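Local coordinates for iron uptake protein A2 (Synechocystis sp., PDB 2VOZ), which binds ferric iron in the periplasm and probably delivers it to an ABC transporter for import into the cell, at residues 322-325 / 326-330; 175-178 / 179-182; 285-288 / 289-292; 63-66 / 67-71. One frame throughout, in Å; residues are numbered along the deposited sequence.

In the fold
All four contacts are local, between side chains within a few residues of each other at helix starts, along helices and at helix ends. Contacts 1 and 2 touch, Leu324 and Leu329 of the loop and short helix packing on Ser176 of helix 168-181, and both combine apolar packing with polar side chains that bind backbone or one another. Contacts 3 and 4 open helices 288-297 and 64-74, and charged residues of each pair with residues of neighbouring subunits. Contact 4 is the most buried; the others mix buried and exposed residues. Contacts 2 and 3 lie on opposite sides of the chain's centre, their centres about 31 Å apart.

Contact 1 (322-325 / 326-330); sequences DPLN and VSNLG
Asn325 meets Ser327 and Asn328 through two oxygens that each take two donors. Its side-chain OD1 accepts from Ser327 N at 2.8 Å and from Ser327 OG at 2.7 Å; the two donors come from opposite faces of the amide plane, so the oxygen is clasped between backbone and hydroxyl of one residue. In Asn325 CG stands trans to the backbone N (chi1 -177°), which carries OD1 forward over the coming turn, while its ND2 is held by Arg117 O. Asn325 O takes both the side-chain and the backbone N-H of Asn328: Asn328 ND2 lies 2.9 Å from it, only slightly tilted from the carbonyl plane, and Asn328 N, 3.0 Å from Asn325 O, stands well above that plane. The bond from Ser327 N to Asn325 OD1 is a capping bond, made just ahead of the turn that leads into the short helix 327-331. Earlier in the loop an Asx turn is closed by Leu324 N donating to Asp322 OD1 at 2.8 Å, and the same OD1 forms a salt bridge with Arg257. Apolar contact is made by Leu324. CD1 rests against the amide of Asn328, 3.4 Å from Asn328 ND2, while CD2 reaches both Asn328 CB, at 3.9 Å, and Leu329 CD2, at 4.0 Å, the two leucine side chains lying at a slant to each other. Both leucines also pack on Ser176 of helix 168-181, and the Leu329 side chain is about 9 Å from that of Tyr169, an iron ligand.

Contact 2 (175-178 / 179-182); sequences ASRI and AIHG
The last turns of helix 168-181, which carries the iron ligand Tyr169 near its start, form this contact, with Arg177 and Ile180 lying side by side and pointing the same way. Ile180 CD1 sits over the centre of one face of the Arg177 guanidinium, 3.5 Å from Arg177 NH1. The arginine chain is bent at chi2 and chi3 (-50° and 97°), which folds the guanidinium back over its own helix. There it grips Ser176 OG side-on with two nitrogens, Arg177 NE at 3.1 Å and Arg177 NH1 at 3.0 Å from that hydroxyl, which lies in the guanidinium plane; Leu173 O is a further partner of OG. The other branch of the same isoleucine, Ile180 CG2, lies over the centre of one face of the His181 ring, 3.6 Å above its plane. Glu149 OE2 is shared by the arginine and the histidine, through a salt bridge to Arg177 NH2 and a hydrogen bond with His181 NE2. Backbone bonds continue to the end of the helix: His181 N reaches Arg177 O at 2.7 Å, and Gly182 N reaches Ile178 O at 2.9 Å. Gly182 then leaves helical geometry with positive phi (82°), backbone angles that suit glycine because the His181 carbonyl oxygen crowds the CB position, and stands at the N-cap of helix 183-195. That next helix packs on Arg177, Ile178 and His181 through Thr186, while Ser176 and Ala179 face helix 327-331 and Ile178 meets Asp335 and Leu339 of helix 333-342.

Contact 3 (285-288 / 289-292); sequences LASD and DAQR
With CG beside the backbone N (chi1 -84°), a bend at chi2 (-79°) turns the side chain of Gln291 back toward Leu285, where its amide closes on the end of the preceding helix. This is the junction between helices 275-285 and 288-297, with Ser287 as N-cap of the second. Gln291 NE2 donates to Leu285 O at 2.9 Å in an almost straight bond (171°), the oxygen lying in the plane of the glutamine amide. NE2 also donates to Phe126 O of strand 124-136, and Gln291 OE1 accepts from Val303 N and Ile304 N. Bonds at both ends therefore fix the rotation of this buried amide and tie the helix junction to the sheet. Ser287 serves the same residue through its backbone: Ser287 O accepts from Gln291 N at 2.8 Å, and the aliphatic Gln291 CG passes 3.2 Å from that oxygen. The hydroxyl of Ser287 is bonded back to Tyr284 O. The acidic residues have partners beyond the junction. Asp288 is paired with Arg111, while Asp289 and the extended Arg292 form reciprocal salt bridges with Arg292 and Asp289 of the second subunit, which probably offsets the closeness of the two Asp289 carboxylates across the interface. Against the linking turn, Ala290 CB lies 3.6 Å from Ser287 OG and 4.2 Å from Leu285 CA.

Contact 4 (63-66 / 67-71); sequences SAEE and LIERI
Ile68 and Leu67 lean back on the carbonyls of Ala64 and Ser63 at the start of helix 64-74, forming the tightly packed side of the contact. Ile68 CG1 lies 3.3 Å from Ala64 O, and Leu67 CG lies 3.6 Å from Ser63 O. Ile68 continues onto Met90 of helix 88-96, and Leu67 onto Leu83 and Tyr39 of the sheet. The polar side is less closely knit within the helix. Glu65 and Glu69, one turn apart, approach with carboxylate planes 59° from each other; Glu65 OE2 and Glu69 OE2 are 3.6 Å apart, a like-charge encounter. The bend of Glu65 at chi2 (63°) swings its carboxylate toward this neighbour, and Glu69 OE2 also touches the aliphatic Glu65 CG at 3.5 Å. Arginines probably offset the repulsion: Arg93 pairs with Glu65, while Arg199 of the third subunit forms a salt bridge with Glu69, so this face is an interface between subunits. Glu66 joins it through Arg210 and Asn204 of that subunit. Within the turn Ser63 OG donates to Glu66 OE2 at 2.7 Å, using the carboxylate's anti lone pair. Along the backbone, Leu67 N reaches Ser63 O at 2.9 Å, and Arg70 N reaches Glu66 O at 2.8 Å. Ser63, the N-cap, starts a helix that follows strand 56-61 and packs against the parallel strands 35-40 and 82-86, an alpha/beta arrangement characteristic of periplasmic solute-binding proteins.

Contact 1 (322-325 / 326-330)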
loop_
_atom_site.group_PDB
_atom_site.type_symbol
_atom_site.label_atom_id
_atom_site.label_comp_id
_atom_site.label_asym_id
_atom_site.label_seq_id
_atom_site.Cartn_x
_atom_site.Cartn_y
_atom_site.Cartn_z
ATOM N N ASP B 322 5.100 34.827 -9.977
ATOM C CA ASP B 322 6.259 35.623 -10.344
ATOM C C ASP B 322 6.859 35.061 -11.641
ATOM O O ASP B 322 7.055 33.837 -11.752
ATOM C CB ASP B 322 7.253 35.538 -9.179
ATOM C CG ASP B 322 8.432 36.489 -9.320
ATOM O OD1 ASP B 322 8.919 36.729 -10.438
ATOM O OD2 ASP B 322 8.878 37.001 -8.268
ATOM N N PRO B 323 7.103 35.942 -12.647
ATOM C CA PRO B 323 7.681 35.517 -13.944
ATOM C C PRO B 323 9.189 35.193 -13.895
ATOM O O PRO B 323 9.747 34.776 -14.908
ATOM C CB PRO B 323 7.401 36.716 -14.854
ATOM C CG PRO B 323 7.472 37.899 -13.928
ATOM C CD PRO B 323 6.821 37.394 -12.627
ATOM N N LEU B 324 9.820 35.303 -12.723
ATOM C CA LEU B 324 11.265 34.986 -12.563
ATOM C C LEU B 324 11.611 33.617 -13.126
ATOM O O LEU B 324 10.891 32.645 -12.876
ATOM C CB LEU B 324 11.648 35.041 -11.083
ATOM C CG LEU B 324 13.068 34.756 -10.698
ATOM C CD1 LEU B 324 13.886 36.007 -11.112
ATOM C CD2 LEU B 324 13.206 34.531 -9.210
ATOM N N ASN B 325 12.694 33.499 -13.889
ATOM C CA ASN B 325 13.022 32.152 -14.385
ATOM C C ASN B 325 13.413 31.322 -13.167
ATOM O O ASN B 325 14.207 31.760 -12.336
ATOM C CB ASN B 325 14.136 32.186 -15.444
ATOM C CG ASN B 325 14.426 30.820 -16.014
ATOM O OD1 ASN B 325 15.132 30.019 -15.379
ATOM N ND2 ASN B 325 13.868 30.523 -17.196
ATOM N N VAL B 326 12.836 30.127 -13.060
ATOM C CA VAL B 326 13.054 29.317 -11.851
ATOM C C VAL B 326 14.494 28.824 -11.731
ATOM O O VAL B 326 14.884 28.400 -10.641
ATOM C CB VAL B 326 12.043 28.166 -11.716
ATOM C CG1 VAL B 326 10.597 28.723 -11.545
ATOM C CG2 VAL B 326 12.161 27.255 -12.932
ATOM N N SER B 327 15.307 28.924 -12.777
ATOM C CA SER B 327 16.756 28.573 -12.599
ATOM C C SER B 327 17.438 29.508 -11.576
ATOM O O SER B 327 18.484 29.145 -10.997
ATOM C CB SER B 327 17.537 28.584 -13.915
ATOM O OG SER B 327 17.632 29.894 -14.425
ATOM N N ASN B 328 16.834 30.679 -11.336
ATOM C CA ASN B 328 17.377 31.634 -10.364
ATOM C C ASN B 328 17.305 31.063 -8.947
ATOM O O ASN B 328 18.095 31.423 -8.073
ATOM C CB ASN B 328 16.584 32.940 -10.403
ATOM C CG ASN B 328 17.012 33.817 -11.542
ATOM O OD1 ASN B 328 18.130 34.367 -11.528
ATOM N ND2 ASN B 328 16.169 33.903 -12.575
ATOM N N LEU B 329 16.337 30.168 -8.727
ATOM C CA LEU B 329 16.155 29.596 -7.411
ATOM C C LEU B 329 17.339 28.736 -6.989
ATOM O O LEU B 329 17.745 28.721 -5.800
ATOM C CB LEU B 329 14.838 28.779 -7.324
ATOM C CG LEU B 329 13.547 29.445 -7.830
ATOM C CD1 LEU B 329 12.296 28.666 -7.359
ATOM C CD2 LEU B 329 13.449 30.886 -7.486
ATOM N N GLY B 330 17.875 27.980 -7.943
ATOM C CA GLY B 330 19.136 27.262 -7.722
ATOM C C GLY B 330 20.371 28.148 -7.786
ATOM O O GLY B 330 21.294 27.994 -6.978
#

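Contact 2 (175-178 / 179-182)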
loop_
_atom_site.group_PDB
_atom_site.type_symbol
_atom_site.label_atom_id
_atom_site.label_comp_id
_atom_site.label_asym_id
_atom_site.label_seq_id
_atom_site.Cartn_x
_atom_site.Cartn_y
_atom_site.Cartn_z
ATOM N N ALA B 175 16.333 32.542 -2.185
ATOM C CA ALA B 175 17.098 32.692 -3.425
ATOM C C ALA B 175 16.363 33.603 -4.384
ATOM O O ALA B 175 16.967 34.432 -5.054
ATOM C CB ALA B 175 17.284 31.331 -4.044
ATOM N N SER B 176 15.046 33.429 -4.470
ATOM C CA SER B 176 14.252 34.310 -5.341
ATOM C C SER B 176 14.317 35.782 -4.891
ATOM O O SER B 176 14.354 36.681 -5.738
ATOM C CB SER B 176 12.812 33.826 -5.453
ATOM O OG SER B 176 12.038 34.153 -4.322
ATOM N N ARG B 177 14.329 36.029 -3.579
ATOM C CA ARG B 177 14.406 37.397 -3.097
ATOM C C ARG B 177 15.774 37.979 -3.443
ATOM O O ARG B 177 15.850 39.157 -3.811
ATOM C CB ARG B 177 14.165 37.483 -1.591
ATOM C CG ARG B 177 12.782 37.014 -1.117
ATOM C CD ARG B 177 11.633 37.673 -1.917
ATOM N NE ARG B 177 11.202 36.771 -2.976
ATOM C CZ ARG B 177 10.105 36.952 -3.719
ATOM N NH1 ARG B 177 9.775 36.044 -4.631
ATOM N NH2 ARG B 177 9.365 38.044 -3.544
ATOM N N ILE B 178 16.836 37.176 -3.314
ATOM C CA ILE B 178 18.193 37.659 -3.718
ATOM C C ILE B 178 18.214 38.035 -5.223
ATOM O O ILE B 178 18.718 39.109 -5.626
ATOM C CB ILE B 178 19.259 36.627 -3.431
ATOM C CG1 ILE B 178 19.345 36.351 -1.927
ATOM C CG2 ILE B 178 20.620 37.103 -3.959
ATOM C CD1 ILE B 178 20.283 35.184 -1.576
ATOM N N ALA B 179 17.660 37.163 -6.053
ATOM C CA ALA B 179 17.601 37.391 -7.498
ATOM C C ALA B 179 16.910 38.733 -7.804
ATOM O O ALA B 179 17.345 39.502 -8.673
ATOM C CB ALA B 179 16.873 36.214 -8.179
ATOM N N ILE B 180 15.856 39.033 -7.050
ATOM C CA ILE B 180 14.989 40.177 -7.287
ATOM C C ILE B 180 15.567 41.450 -6.664
ATOM O O ILE B 180 15.626 42.465 -7.336
ATOM C CB ILE B 180 13.545 39.949 -6.717
ATOM C CG1 ILE B 180 12.801 38.824 -7.474
ATOM C CG2 ILE B 180 12.703 41.264 -6.755
ATOM C CD1 ILE B 180 11.601 38.302 -6.660
ATOM N N HIS B 181 16.018 41.374 -5.414
ATOM C CA HIS B 181 16.347 42.562 -4.603
ATOM C C HIS B 181 17.828 42.802 -4.391
ATOM O O HIS B 181 18.212 43.894 -3.919
ATOM C CB HIS B 181 15.698 42.456 -3.199
ATOM C CG HIS B 181 14.200 42.373 -3.221
ATOM N ND1 HIS B 181 13.400 43.371 -3.744
ATOM C CD2 HIS B 181 13.356 41.421 -2.746
ATOM C CE1 HIS B 181 12.130 43.026 -3.609
ATOM N NE2 HIS B 181 12.077 41.853 -2.996
ATOM N N GLY B 182 18.655 41.800 -4.687
ATOM C CA GLY B 182 20.054 41.818 -4.281
ATOM C C GLY B 182 20.302 41.366 -2.851
ATOM O O GLY B 182 19.382 41.283 -2.031
#

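Contact 3 (285-288 / 289-292)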
loop_
_atom_site.group_PDB
_atom_site.type_symbol
_atom_site.label_atom_id
_atom_site.label_comp_id
_atom_site.label_asym_id
_atom_site.label_seq_id
_atom_site.Cartn_x
_atom_site.Cartn_y
_atom_site.Cartn_z
ATOM N N LEU B 285 5.101 13.902 -20.660
ATOM C CA LEU B 285 4.745 14.518 -19.395
ATOM C C LEU B 285 4.191 15.933 -19.580
ATOM O O LEU B 285 3.490 16.435 -18.699
ATOM C CB LEU B 285 5.990 14.596 -18.514
ATOM C CG LEU B 285 6.445 13.375 -17.730
ATOM C CD1 LEU B 285 7.460 13.858 -16.709
ATOM C CD2 LEU B 285 5.285 12.686 -17.015
ATOM N N ALA B 286 4.555 16.585 -20.694
ATOM C CA ALA B 286 4.036 17.931 -21.014
ATOM C C ALA B 286 2.702 17.893 -21.782
ATOM O O ALA B 286 2.122 18.940 -22.102
ATOM C CB ALA B 286 5.054 18.714 -21.823
ATOM N N SER B 287 2.207 16.710 -22.095
ATOM C CA SER B 287 0.934 16.610 -22.817
ATOM C C SER B 287 -0.271 16.911 -21.903
ATOM O O SER B 287 -0.169 16.780 -20.659
ATOM C CB SER B 287 0.820 15.226 -23.469
ATOM O OG SER B 287 0.546 14.247 -22.503
ATOM N N ASP B 288 -1.414 17.307 -22.482
ATOM C CA ASP B 288 -2.557 17.702 -21.634
ATOM C C ASP B 288 -3.068 16.588 -20.751
ATOM O O ASP B 288 -3.437 16.847 -19.603
ATOM C CB ASP B 288 -3.728 18.192 -22.509
ATOM C CG ASP B 288 -3.436 19.490 -23.220
ATOM O OD1 ASP B 288 -2.411 20.150 -22.956
ATOM O OD2 ASP B 288 -4.300 19.869 -24.057
ATOM N N ASP B 289 -3.120 15.378 -21.314
ATOM C CA ASP B 289 -3.652 14.175 -20.630
ATOM C C ASP B 289 -2.806 13.928 -19.368
ATOM O O ASP B 289 -3.290 13.910 -18.227
ATOM C CB ASP B 289 -3.481 12.962 -21.572
ATOM C CG ASP B 289 -4.659 12.767 -22.511
ATOM O OD1 ASP B 289 -5.542 13.677 -22.588
ATOM O OD2 ASP B 289 -4.699 11.704 -23.187
ATOM N N ALA B 290 -1.502 13.809 -19.593
ATOM C CA ALA B 290 -0.570 13.488 -18.504
ATOM C C ALA B 290 -0.488 14.658 -17.516
ATOM O O ALA B 290 -0.483 14.445 -16.307
ATOM C CB ALA B 290 0.775 13.190 -19.084
ATOM N N GLN B 291 -0.401 15.888 -18.014
ATOM C CA GLN B 291 -0.309 17.051 -17.107
ATOM C C GLN B 291 -1.439 17.091 -16.085
ATOM O O GLN B 291 -1.215 17.417 -14.884
ATOM C CB GLN B 291 -0.398 18.366 -17.898
ATOM C CG GLN B 291 0.913 18.812 -18.481
ATOM C CD GLN B 291 1.790 19.462 -17.427
ATOM O OE1 GLN B 291 1.445 20.514 -16.900
ATOM N NE2 GLN B 291 2.921 18.817 -17.103
ATOM N N ARG B 292 -2.650 16.770 -16.532
ATOM C CA ARG B 292 -3.797 16.949 -15.657
ATOM C C ARG B 292 -3.622 16.081 -14.428
ATOM O O ARG B 292 -3.756 16.536 -13.301
ATOM C CB ARG B 292 -5.088 16.562 -16.349
ATOM C CG ARG B 292 -6.304 16.908 -15.500
ATOM C CD ARG B 292 -7.540 16.548 -16.241
ATOM N NE ARG B 292 -8.703 16.977 -15.465
ATOM C CZ ARG B 292 -9.955 16.838 -15.891
ATOM N NH1 ARG B 292 -10.183 16.300 -17.085
ATOM N NH2 ARG B 292 -10.954 17.278 -15.134
#

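Contact 4 (63-66 / 67-71)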
loop_
_atom_site.group_PDB
_atom_site.type_symbol
_atom_site.label_atom_id
_atom_site.label_comp_id
_atom_site.label_asym_id
_atom_site.label_seq_id
_atom_site.Cartn_x
_atom_site.Cartn_y
_atom_site.Cartn_z
ATOM N N SER B 63 15.082 9.573 -2.012
ATOM C CA SER B 63 15.075 11.019 -1.806
ATOM C C SER B 63 15.951 11.704 -2.857
ATOM O O SER B 63 16.895 11.103 -3.416
ATOM C CB SER B 63 15.539 11.388 -0.400
ATOM O OG SER B 63 16.923 11.101 -0.240
ATOM N N ALA B 64 15.664 12.979 -3.113
ATOM C CA ALA B 64 16.422 13.706 -4.145
ATOM C C ALA B 64 17.944 13.611 -3.977
ATOM O O ALA B 64 18.644 13.271 -4.926
ATOM C CB ALA B 64 15.963 15.160 -4.174
ATOM N N GLU B 65 18.461 13.912 -2.779
ATOM C CA GLU B 65 19.888 13.888 -2.571
ATOM C C GLU B 65 20.424 12.490 -2.804
ATOM O O GLU B 65 21.500 12.334 -3.348
ATOM C CB GLU B 65 20.250 14.333 -1.140
ATOM C CG GLU B 65 21.694 14.633 -0.961
ATOM C CD GLU B 65 22.132 15.804 -1.818
ATOM O OE1 GLU B 65 21.412 16.844 -1.843
ATOM O OE2 GLU B 65 23.175 15.651 -2.485
ATOM N N GLU B 66 19.697 11.471 -2.345
ATOM C CA GLU B 66 20.166 10.090 -2.559
ATOM C C GLU B 66 20.266 9.716 -4.038
ATOM O O GLU B 66 21.211 9.023 -4.435
ATOM C CB GLU B 66 19.276 9.065 -1.850
ATOM C CG GLU B 66 19.345 9.131 -0.303
ATOM C CD GLU B 66 18.345 8.143 0.300
ATOM O OE1 GLU B 66 18.706 6.947 0.401
ATOM O OE2 GLU B 66 17.205 8.575 0.631
ATOM N N LEU B 67 19.278 10.122 -4.823
ATOM C CA LEU B 67 19.304 9.827 -6.256
ATOM C C LEU B 67 20.480 10.531 -6.898
ATOM O O LEU B 67 21.177 9.953 -7.745
ATOM C CB LEU B 67 18.003 10.288 -6.898
ATOM C CG LEU B 67 16.770 9.459 -6.568
ATOM C CD1 LEU B 67 15.562 10.170 -7.194
ATOM C CD2 LEU B 67 16.913 8.025 -7.115
ATOM N N ILE B 68 20.728 11.779 -6.515
ATOM C CA ILE B 68 21.855 12.491 -7.104
ATOM C C ILE B 68 23.149 11.716 -6.805
ATOM O O ILE B 68 23.996 11.494 -7.670
ATOM C CB ILE B 68 21.936 13.964 -6.572
ATOM C CG1 ILE B 68 20.710 14.749 -7.098
ATOM C CG2 ILE B 68 23.280 14.602 -6.978
ATOM C CD1 ILE B 68 20.500 16.153 -6.436
ATOM N N GLU B 69 23.296 11.281 -5.560
ATOM C CA GLU B 69 24.483 10.539 -5.151
ATOM C C GLU B 69 24.583 9.162 -5.806
ATOM O O GLU B 69 25.681 8.688 -6.107
ATOM C CB GLU B 69 24.465 10.388 -3.645
ATOM C CG GLU B 69 24.618 11.756 -2.988
ATOM C CD GLU B 69 24.522 11.691 -1.510
ATOM O OE1 GLU B 69 24.322 10.575 -0.966
ATOM O OE2 GLU B 69 24.651 12.769 -0.895
ATOM N N ARG B 70 23.442 8.535 -6.017
ATOM C CA ARG B 70 23.441 7.236 -6.694
ATOM C C ARG B 70 23.973 7.438 -8.097
ATOM O O ARG B 70 24.798 6.650 -8.551
ATOM C CB ARG B 70 22.061 6.618 -6.731
ATOM C CG ARG B 70 21.994 5.392 -7.613
ATOM C CD ARG B 70 20.645 4.726 -7.511
ATOM N NE ARG B 70 20.480 3.725 -8.562
ATOM C CZ ARG B 70 19.671 2.677 -8.490
ATOM N NH1 ARG B 70 18.950 2.443 -7.396
ATOM N NH2 ARG B 70 19.595 1.858 -9.516
ATOM N N ILE B 71 23.451 8.442 -8.797
ATOM C CA ILE B 71 23.904 8.693 -10.182
ATOM C C ILE B 71 25.397 9.039 -10.245
ATOM O O ILE B 71 26.128 8.541 -11.091
ATOM C CB ILE B 71 23.037 9.786 -10.866
ATOM C CG1 ILE B 71 21.568 9.335 -10.955
ATOM C CG2 ILE B 71 23.608 10.139 -12.252
ATOM C CD1 ILE B 71 20.600 10.533 -11.145
#